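Local structure of monothiol glutaredoxin-S14, chloroplastic (3IPZ) at residues F23-R28 and W71-Q76. The protein probably acts as a chloroplast iron-sulfur cluster carrier, binding a [2Fe-2S] cluster as a homodimer or together with BOLA1, and may regulate CAX cation transporters. Residues are numbered along the deposited sequence; the frame is centred on the assembly and turned at random.
Sequences FMKGTR and WPTFPQ
F23 and Q76 face each other as an antiparallel hydrogen-bonded pair, at the place where strand 20-24 meets the beginning of strand 76-79. The amide N of F23 donates to O of Q76 over 2.9 Å, and N of Q76 returns a bond to O of F23 at 3.0 Å. That carbonyl O of F23 also receives a CA-H...O contact from CA of P75 at 3.2 Å and lies at the edge of the F74 ring, near its plane, so one backbone oxygen is lined by three successive residues of 71-76. The side chain of F23 meets F74 through its CB, 3.8 Å from CD2 of the ring; its own ring, with CG anti to the carbonyl carbon (chi1 -68°), leads away to L14 and V15 of helix 5-15 and L65 of helix 59-69. CB of M24 points away from 71-76, and its side chain touches S36 and V40 of helix 34-45. K25 then reaches across with an extended chain: CE comes within 4.3 Å of O of F74 and NZ within 4.2 Å of CG2 of T73, both loose van der Waals approaches. Within 71-76, NE2 of Q76, at the start of strand 76-79, lies over one face of the F74 ring, 3.3 Å above its plane and displaced toward the rim, while donating to O of T73 at 2.9 Å; OE1 is hydrogen-bonded to OG of S69, at the end of helix 59-69. P75, behind a cis peptide bond, packs on F35 and V39 of helix 34-45. This cis-proline turn leading into an antiparallel strand is a hallmark of the thioredoxin fold; its pairing with the end of strand 20-24 brings F74 close to K25, both probable glutathione-binding residues as in related glutaredoxins.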
loop_
_atom_site.group_PDB
_atom_site.type_symbol
_atom_site.label_atom_id
_atom_site.label_comp_id
_atom_site.label_asym_id
_atom_site.label_seq_id
_atom_site.Cartn_x
_atom_site.Cartn_y
_atom_site.Cartn_z
ATOM N N PHE A 23 0.646 2.977 0.464
ATOM C CA PHE A 23 0.020 4.277 0.672
ATOM C C PHE A 23 0.023 4.469 2.181
ATOM O O PHE A 23 -0.603 3.715 2.901
ATOM C CB PHE A 23 -1.391 4.285 0.091
ATOM C CG PHE A 23 -1.405 4.197 -1.404
ATOM C CD1 PHE A 23 -1.708 2.996 -2.046
ATOM C CD2 PHE A 23 -1.055 5.305 -2.175
ATOM C CE1 PHE A 23 -1.662 2.894 -3.432
ATOM C CE2 PHE A 23 -1.006 5.220 -3.570
ATOM C CZ PHE A 23 -1.309 4.010 -4.202
ATOM N N MET A 24 0.750 5.478 2.649
ATOM C CA MET A 24 0.893 5.716 4.079
ATOM C C MET A 24 0.698 7.154 4.535
ATOM O O MET A 24 0.468 8.065 3.736
ATOM C CB MET A 24 2.293 5.278 4.513
ATOM C CG MET A 24 3.392 6.081 3.842
ATOM S SD MET A 24 5.079 5.503 4.186
ATOM C CE MET A 24 5.171 5.801 5.975
ATOM N N LYS A 25 0.785 7.335 5.848
ATOM C CA LYS A 25 0.681 8.649 6.456
ATOM C C LYS A 25 2.133 9.026 6.700
ATOM O O LYS A 25 2.798 8.473 7.584
ATOM C CB LYS A 25 -0.101 8.566 7.767
ATOM C CG LYS A 25 -1.567 8.231 7.541
ATOM C CD LYS A 25 -2.368 8.275 8.811
ATOM C CE LYS A 25 -3.836 8.055 8.510
ATOM N NZ LYS A 25 -4.653 8.013 9.762
ATOM N N GLY A 26 2.638 9.938 5.877
ATOM C CA GLY A 26 4.019 10.339 6.016
ATOM C C GLY A 26 4.881 9.721 4.939
ATOM O O GLY A 26 4.396 9.367 3.861
ATOM N N THR A 27 6.162 9.567 5.250
ATOM C CA THR A 27 7.135 9.023 4.320
ATOM C C THR A 27 7.865 7.880 5.011
ATOM O O THR A 27 7.808 7.755 6.236
ATOM C CB THR A 27 8.146 10.128 3.912
ATOM O OG1 THR A 27 8.900 9.696 2.776
ATOM C CG2 THR A 27 9.109 10.404 5.051
ATOM N N ARG A 28 8.567 7.054 4.243
ATOM C CA ARG A 28 9.266 5.918 4.832
ATOM C C ARG A 28 10.281 6.308 5.886
ATOM O O ARG A 28 10.490 5.579 6.852
ATOM C CB ARG A 28 9.952 5.074 3.754
ATOM C CG ARG A 28 11.440 5.326 3.591
ATOM C CD ARG A 28 12.013 4.353 2.585
ATOM N NE ARG A 28 11.222 4.366 1.360
ATOM C CZ ARG A 28 11.217 3.381 0.468
ATOM N NH1 ARG A 28 11.966 2.297 0.663
ATOM N NH2 ARG A 28 10.449 3.475 -0.613
ATOM N N TRP A 71 -11.296 0.105 1.768
ATOM C CA TRP A 71 -10.700 0.022 3.090
ATOM C C TRP A 71 -10.585 1.483 3.531
ATOM O O TRP A 71 -9.905 2.274 2.889
ATOM C CB TRP A 71 -9.321 -0.655 2.987
ATOM C CG TRP A 71 -8.623 -0.767 4.293
ATOM C CD1 TRP A 71 -7.544 -0.043 4.712
ATOM C CD2 TRP A 71 -9.022 -1.575 5.404
ATOM N NE1 TRP A 71 -7.253 -0.344 6.022
ATOM C CE2 TRP A 71 -8.148 -1.281 6.472
ATOM C CE3 TRP A 71 -10.043 -2.517 5.603
ATOM C CZ2 TRP A 71 -8.260 -1.895 7.728
ATOM C CZ3 TRP A 71 -10.155 -3.129 6.849
ATOM C CH2 TRP A 71 -9.266 -2.812 7.894
ATOM N N PRO A 72 -11.254 1.853 4.638
ATOM C CA PRO A 72 -11.287 3.207 5.208
ATOM C C PRO A 72 -10.029 3.897 5.715
ATOM O O PRO A 72 -10.067 5.097 5.963
ATOM C CB PRO A 72 -12.343 3.087 6.305
ATOM C CG PRO A 72 -12.113 1.708 6.809
ATOM C CD PRO A 72 -11.965 0.909 5.523
ATOM N N THR A 73 -8.929 3.179 5.900
ATOM C CA THR A 73 -7.718 3.845 6.366
ATOM C C THR A 73 -6.445 3.490 5.644
ATOM O O THR A 73 -6.444 2.843 4.602
ATOM C CB THR A 73 -7.391 3.580 7.840
ATOM O OG1 THR A 73 -8.396 2.752 8.427
ATOM C CG2 THR A 73 -7.237 4.911 8.579
ATOM N N PHE A 74 -5.355 3.925 6.264
ATOM C CA PHE A 74 -4.018 3.710 5.772
ATOM C C PHE A 74 -3.175 3.379 6.982
ATOM O O PHE A 74 -3.455 3.840 8.091
ATOM C CB PHE A 74 -3.508 4.974 5.072
ATOM C CG PHE A 74 -4.354 5.382 3.913
ATOM C CD1 PHE A 74 -5.449 6.213 4.094
ATOM C CD2 PHE A 74 -4.103 4.866 2.645
ATOM C CE1 PHE A 74 -6.288 6.518 3.027
ATOM C CE2 PHE A 74 -4.935 5.166 1.573
ATOM C CZ PHE A 74 -6.030 5.993 1.765
ATOM N N PRO A 75 -2.088 2.635 6.780
ATOM C CA PRO A 75 -1.604 2.106 5.502
ATOM C C PRO A 75 -2.455 1.145 4.684
ATOM O O PRO A 75 -3.238 0.353 5.198
ATOM C CB PRO A 75 -0.278 1.467 5.890
ATOM C CG PRO A 75 -0.590 0.914 7.250
ATOM C CD PRO A 75 -1.300 2.090 7.901
ATOM N N GLN A 76 -2.248 1.232 3.380
ATOM C CA GLN A 76 -2.887 0.383 2.397
ATOM C C GLN A 76 -1.720 -0.135 1.556
ATOM O O GLN A 76 -0.980 0.648 0.970
ATOM C CB GLN A 76 -3.862 1.189 1.528
ATOM C CG GLN A 76 -5.250 1.320 2.123
ATOM C CD GLN A 76 -6.221 2.068 1.225
ATOM O OE1 GLN A 76 -6.102 2.047 0.001
ATOM N NE2 GLN A 76 -7.203 2.717 1.837
#